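Local coordinates for molybdopterin biosynthesis protein MoaB (Sulfolobus tokodaii, PDB 3IWT) that probably takes part in molybdenum cofactor biosynthesis, binding molybdopterin through a domain of the MogA/MoaB family, at the interface of chains A and B and the interface of chains A and C. Sequence-based numbering; all coordinates share one arbitrary frame. Chains: chain A/B/C, 178aa long hypothetical molybdenum cofactor biosynthesis protein B.

Contact 1: the interface of chains A and B. Residues chain A 67, 70-71, 74, 106; chain B 70-71, 74, 77, 106.
A two-fold symmetric helix-to-helix interface joins chains A and B, and in the deposited hexamer it links two copies of the same protein through identical surfaces; it may or may not be the pairing used in solution. At its centre A:Thr74 and B:Thr74 reach toward each other tip to tip, their side-chain hydroxyls OG1 and OG1 hydrogen-bonded at 2.7 Å. Each OG1 sits between its own backbone N and carbonyl carbon (chi1 59° in A:Thr74, 65° in B:Thr74), a position from which it also touches the preceding helical turn. There A:Thr74 OG1 bonds to the carbonyl A:Leu70 O at 3.1 Å, whereas B:Thr74 OG1 bonds to B:Lys71 O at 3.2 Å. Whichever threonine donates across must give up its own carbonyl bond at that moment, the pair and the helical carbonyls competing for two hydrogens. The methyls CG2 of both threonines meet on the flank and rest against the CB of the opposite leucine, B:Leu70 or A:Leu70. Beyond them, B:Leu106 CD2 is shared by two partners, lying 3.7 Å from A:Leu70 CD2 and equally close to the branch methyl CD2 of A:Leu106, whose side chain it crosses at about a right angle. The terminal methyl CD1 of A:Ile67 packs on B:Leu77 CB at 3.6 Å. The side-chain amines of A:Lys71 and B:Lys71 come within 5.0 Å, NZ to NZ, which may cost some electrostatic energy if both are charged. Helix 66-77, between strands 55-62 and 84-88, supplies most of this patch, with the 3-10 turn 104-106 at its border.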
# COMPACT_ATOMS: atom_id res chain seq x y z
N ILE A 67 9.05 -0.96 -20.38
CA ILE A 67 8.25 -1.70 -21.37
C ILE A 67 9.00 -2.90 -21.90
O ILE A 67 8.43 -3.99 -22.02
CB ILE A 67 7.81 -0.81 -22.56
CG1 ILE A 67 6.91 0.34 -22.09
CG2 ILE A 67 7.06 -1.64 -23.61
CD1 ILE A 67 5.64 -0.11 -21.45
N LEU A 70 9.09 -5.56 -19.14
CA LEU A 70 7.78 -6.21 -19.06
C LEU A 70 7.56 -7.21 -20.20
O LEU A 70 7.13 -8.34 -19.97
CB LEU A 70 6.64 -5.18 -19.06
CG LEU A 70 6.46 -4.24 -17.87
CD1 LEU A 70 5.46 -3.09 -18.21
CD2 LEU A 70 6.04 -5.05 -16.61
N LYS A 71 7.87 -6.81 -21.43
CA LYS A 71 7.71 -7.69 -22.58
C LYS A 71 8.59 -8.95 -22.47
O LYS A 71 8.13 -10.04 -22.80
CB LYS A 71 8.06 -6.98 -23.88
CG LYS A 71 7.80 -7.86 -25.07
CD LYS A 71 8.55 -7.44 -26.31
CE LYS A 71 8.40 -8.52 -27.46
NZ LYS A 71 7.05 -9.18 -27.47
N THR A 74 6.75 -11.18 -19.81
CA THR A 74 5.48 -11.73 -20.31
C THR A 74 5.69 -12.77 -21.42
O THR A 74 4.97 -13.77 -21.47
CB THR A 74 4.45 -10.63 -20.74
OG1 THR A 74 5.00 -9.78 -21.76
CG2 THR A 74 4.07 -9.82 -19.54
N LEU A 106 4.05 -7.49 -10.13
CA LEU A 106 3.31 -8.49 -10.88
C LEU A 106 3.15 -9.84 -10.19
O LEU A 106 2.39 -10.71 -10.64
CB LEU A 106 3.97 -8.71 -12.23
CG LEU A 106 4.27 -7.43 -13.03
CD1 LEU A 106 4.76 -7.91 -14.39
CD2 LEU A 106 3.12 -6.47 -13.15
N LEU B 70 -1.72 -9.80 -19.17
CA LEU B 70 -0.46 -9.07 -19.12
C LEU B 70 0.22 -9.07 -20.49
O LEU B 70 0.68 -8.04 -20.94
CB LEU B 70 0.47 -9.67 -18.05
CG LEU B 70 0.13 -9.44 -16.57
CD1 LEU B 70 1.12 -10.29 -15.68
CD2 LEU B 70 0.25 -7.95 -16.19
N LYS B 71 0.28 -10.23 -21.16
CA LYS B 71 0.88 -10.31 -22.49
C LYS B 71 0.13 -9.42 -23.51
O LYS B 71 0.75 -8.75 -24.34
CB LYS B 71 0.88 -11.74 -22.99
CG LYS B 71 1.36 -11.83 -24.46
CD LYS B 71 1.65 -13.23 -24.94
CE LYS B 71 2.04 -13.22 -26.49
NZ LYS B 71 3.25 -12.36 -26.64
N THR B 74 1.22 -5.84 -22.81
CA THR B 74 2.63 -5.59 -23.08
C THR B 74 2.92 -5.65 -24.59
O THR B 74 3.71 -4.87 -25.09
CB THR B 74 3.57 -6.51 -22.27
OG1 THR B 74 3.38 -7.88 -22.70
CG2 THR B 74 3.31 -6.37 -20.79
N LEU B 77 1.81 -2.19 -25.61
CA LEU B 77 2.76 -1.18 -25.12
C LEU B 77 4.08 -1.17 -25.91
O LEU B 77 4.74 -0.13 -26.02
CB LEU B 77 3.08 -1.42 -23.64
CG LEU B 77 1.90 -1.19 -22.67
CD1 LEU B 77 2.23 -1.79 -21.30
CD2 LEU B 77 1.57 0.29 -22.57
N LEU B 106 0.70 -2.07 -13.77
CA LEU B 106 1.56 -1.61 -14.83
C LEU B 106 1.63 -0.07 -14.84
O LEU B 106 2.58 0.48 -15.41
CB LEU B 106 1.12 -2.16 -16.21
CG LEU B 106 1.10 -3.68 -16.49
CD1 LEU B 106 0.74 -3.99 -17.96
CD2 LEU B 106 2.42 -4.34 -16.12

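Contact 2: the interface of chains A and C. Residues chain A 123, 130-131, 133; chain C 117, 121, 163-164, 168.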
# COMPACT_ATOMS: atom_id res chain seq x y z
N PHE A 123 26.09 -10.66 2.80
CA PHE A 123 26.85 -10.05 3.91
C PHE A 123 28.03 -10.91 4.38
O PHE A 123 29.07 -10.37 4.79
CB PHE A 123 25.94 -9.77 5.11
CG PHE A 123 26.62 -8.97 6.21
CD1 PHE A 123 26.73 -7.59 6.12
CD2 PHE A 123 27.18 -9.61 7.30
CE1 PHE A 123 27.40 -6.85 7.12
CE2 PHE A 123 27.84 -8.89 8.31
CZ PHE A 123 27.94 -7.52 8.21
N ALA A 130 28.94 -5.11 4.15
CA ALA A 130 27.82 -4.17 4.28
C ALA A 130 27.21 -3.76 2.95
O ALA A 130 26.09 -3.28 2.91
CB ALA A 130 28.25 -2.94 5.08
N ALA A 131 27.95 -3.91 1.86
CA ALA A 131 27.37 -3.68 0.54
C ALA A 131 26.10 -4.52 0.32
O ALA A 131 25.28 -4.21 -0.57
CB ALA A 131 28.40 -3.97 -0.54
N TYR A 133 23.40 -4.37 1.89
CA TYR A 133 22.15 -3.60 1.98
C TYR A 133 21.86 -2.78 0.74
O TYR A 133 20.79 -2.15 0.65
CB TYR A 133 22.02 -2.80 3.26
CG TYR A 133 22.87 -1.56 3.44
CD1 TYR A 133 22.47 -0.33 2.91
CD2 TYR A 133 24.03 -1.59 4.17
CE1 TYR A 133 23.21 0.83 3.10
CE2 TYR A 133 24.80 -0.43 4.39
CZ TYR A 133 24.38 0.79 3.84
OH TYR A 133 25.11 1.96 4.07
N VAL C 117 19.65 -5.84 7.27
CA VAL C 117 21.09 -5.96 7.45
C VAL C 117 21.50 -5.33 8.80
O VAL C 117 22.35 -5.88 9.52
CB VAL C 117 21.88 -5.39 6.25
CG1 VAL C 117 23.42 -5.37 6.53
CG2 VAL C 117 21.61 -6.21 4.97
N VAL C 121 23.43 -7.52 11.91
CA VAL C 121 24.63 -7.16 12.68
C VAL C 121 24.29 -6.95 14.17
O VAL C 121 25.07 -7.28 15.07
CB VAL C 121 25.43 -5.96 12.05
CG1 VAL C 121 25.86 -6.29 10.60
CG2 VAL C 121 24.67 -4.63 12.14
N GLU C 163 29.86 -0.15 11.15
CA GLU C 163 29.74 -1.33 10.31
C GLU C 163 28.99 -1.10 9.01
O GLU C 163 29.31 -1.78 8.03
CB GLU C 163 29.10 -2.48 11.07
CG GLU C 163 29.95 -3.00 12.26
CD GLU C 163 31.43 -3.24 11.89
OE1 GLU C 163 31.72 -4.12 11.07
OE2 GLU C 163 32.28 -2.52 12.43
N LEU C 164 28.01 -0.20 8.98
CA LEU C 164 27.16 -0.06 7.81
C LEU C 164 27.24 1.28 7.06
O LEU C 164 27.17 1.30 5.84
CB LEU C 164 25.69 -0.34 8.20
CG LEU C 164 25.37 -1.71 8.84
CD1 LEU C 164 23.84 -1.84 8.96
CD2 LEU C 164 25.92 -2.87 8.03
N GLU C 168 30.17 2.24 3.41
CA GLU C 168 29.41 2.18 2.16
C GLU C 168 28.88 3.53 1.67
O GLU C 168 28.51 3.64 0.51
CB GLU C 168 28.22 1.22 2.30
CG GLU C 168 28.65 -0.17 2.75
CD GLU C 168 29.60 -0.87 1.77
OE1 GLU C 168 29.50 -0.65 0.54
OE2 GLU C 168 30.42 -1.67 2.25
O HOH W 1 31.48 -3.32 4.39
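A:Tyr133 and C:Leu164 anchor this face of the MogA/MoaB-family fold, where the 3-10 helix 129-134 of chain A lies against helices 113-124 and 154-165 of chain C. The interface joins neighbouring subunits of the deposited hexamer through unlike surfaces, not by an exact two-fold, possibly as within a trimer, though this need not hold in solution. The tyrosine CG lies between its backbone N and carbonyl carbon (chi1 73°), sending the ring across the end of helix 154-165. Its phenol OH donates a 2.8 Å hydrogen bond to C:Leu164 O. That oxygen lies at the ring's edge, in the ring plane, but the hydroxyl stands 46° above the carbonyl plane, away from a lone-pair direction. C:Leu164 CB packs against CE2 from above the ring plane. A phenylalanine in place of A:Tyr133 lacks the hydroxyl and would probably leave the C:Leu164 carbonyl without its donor from chain A. C:Glu168 runs past the tyrosine in the opposite direction, its carboxylate turned nearly perpendicular to the ring, at 83°. Its chain, bent at chi2, brings the carboxylate alongside A:Ala131, and C:Glu168 CG lies 3.6 Å from the methyl A:Ala130 CB. Water 1 joins the two chains there, 3.1 Å from A:Ala130 N and 2.9 Å from the carboxylate oxygen C:Glu168 OE2. A:Ala130 CB also touches C:Leu164 CD2, sitting over the end of helix 154-165. Farther along, two valine methyls lie under one face of the A:Phe123 ring: C:Val121 CG1 sits beneath its CZ end, 3.4 Å from A:Phe123 CZ, the side chains crossing at about a right angle, and C:Val117 CG1 lies more loosely beside CD1. The other methyl of that valine, C:Val117 CG2, turns to the root of the tyrosine side chain, 3.8 Å from A:Tyr133 CB.

The centres of contact 1 and contact 2 lie about 34 Å apart, and they have no residue in common. Chain A uses separate elements for them: helix 66-77 and the 3-10 turn 104-106 in contact 1, helix 112-123 and the 3-10 helix 129-134 in contact 2. One subunit can therefore hold chains B and C at the same time. Contact 1 pairs like surfaces, whereas contact 2 sets unlike surfaces together, as a cyclic arrangement would. Combined, such two-fold and unlike-surface contacts could build the deposited six-subunit assembly, probably two trimers joined through contact 1.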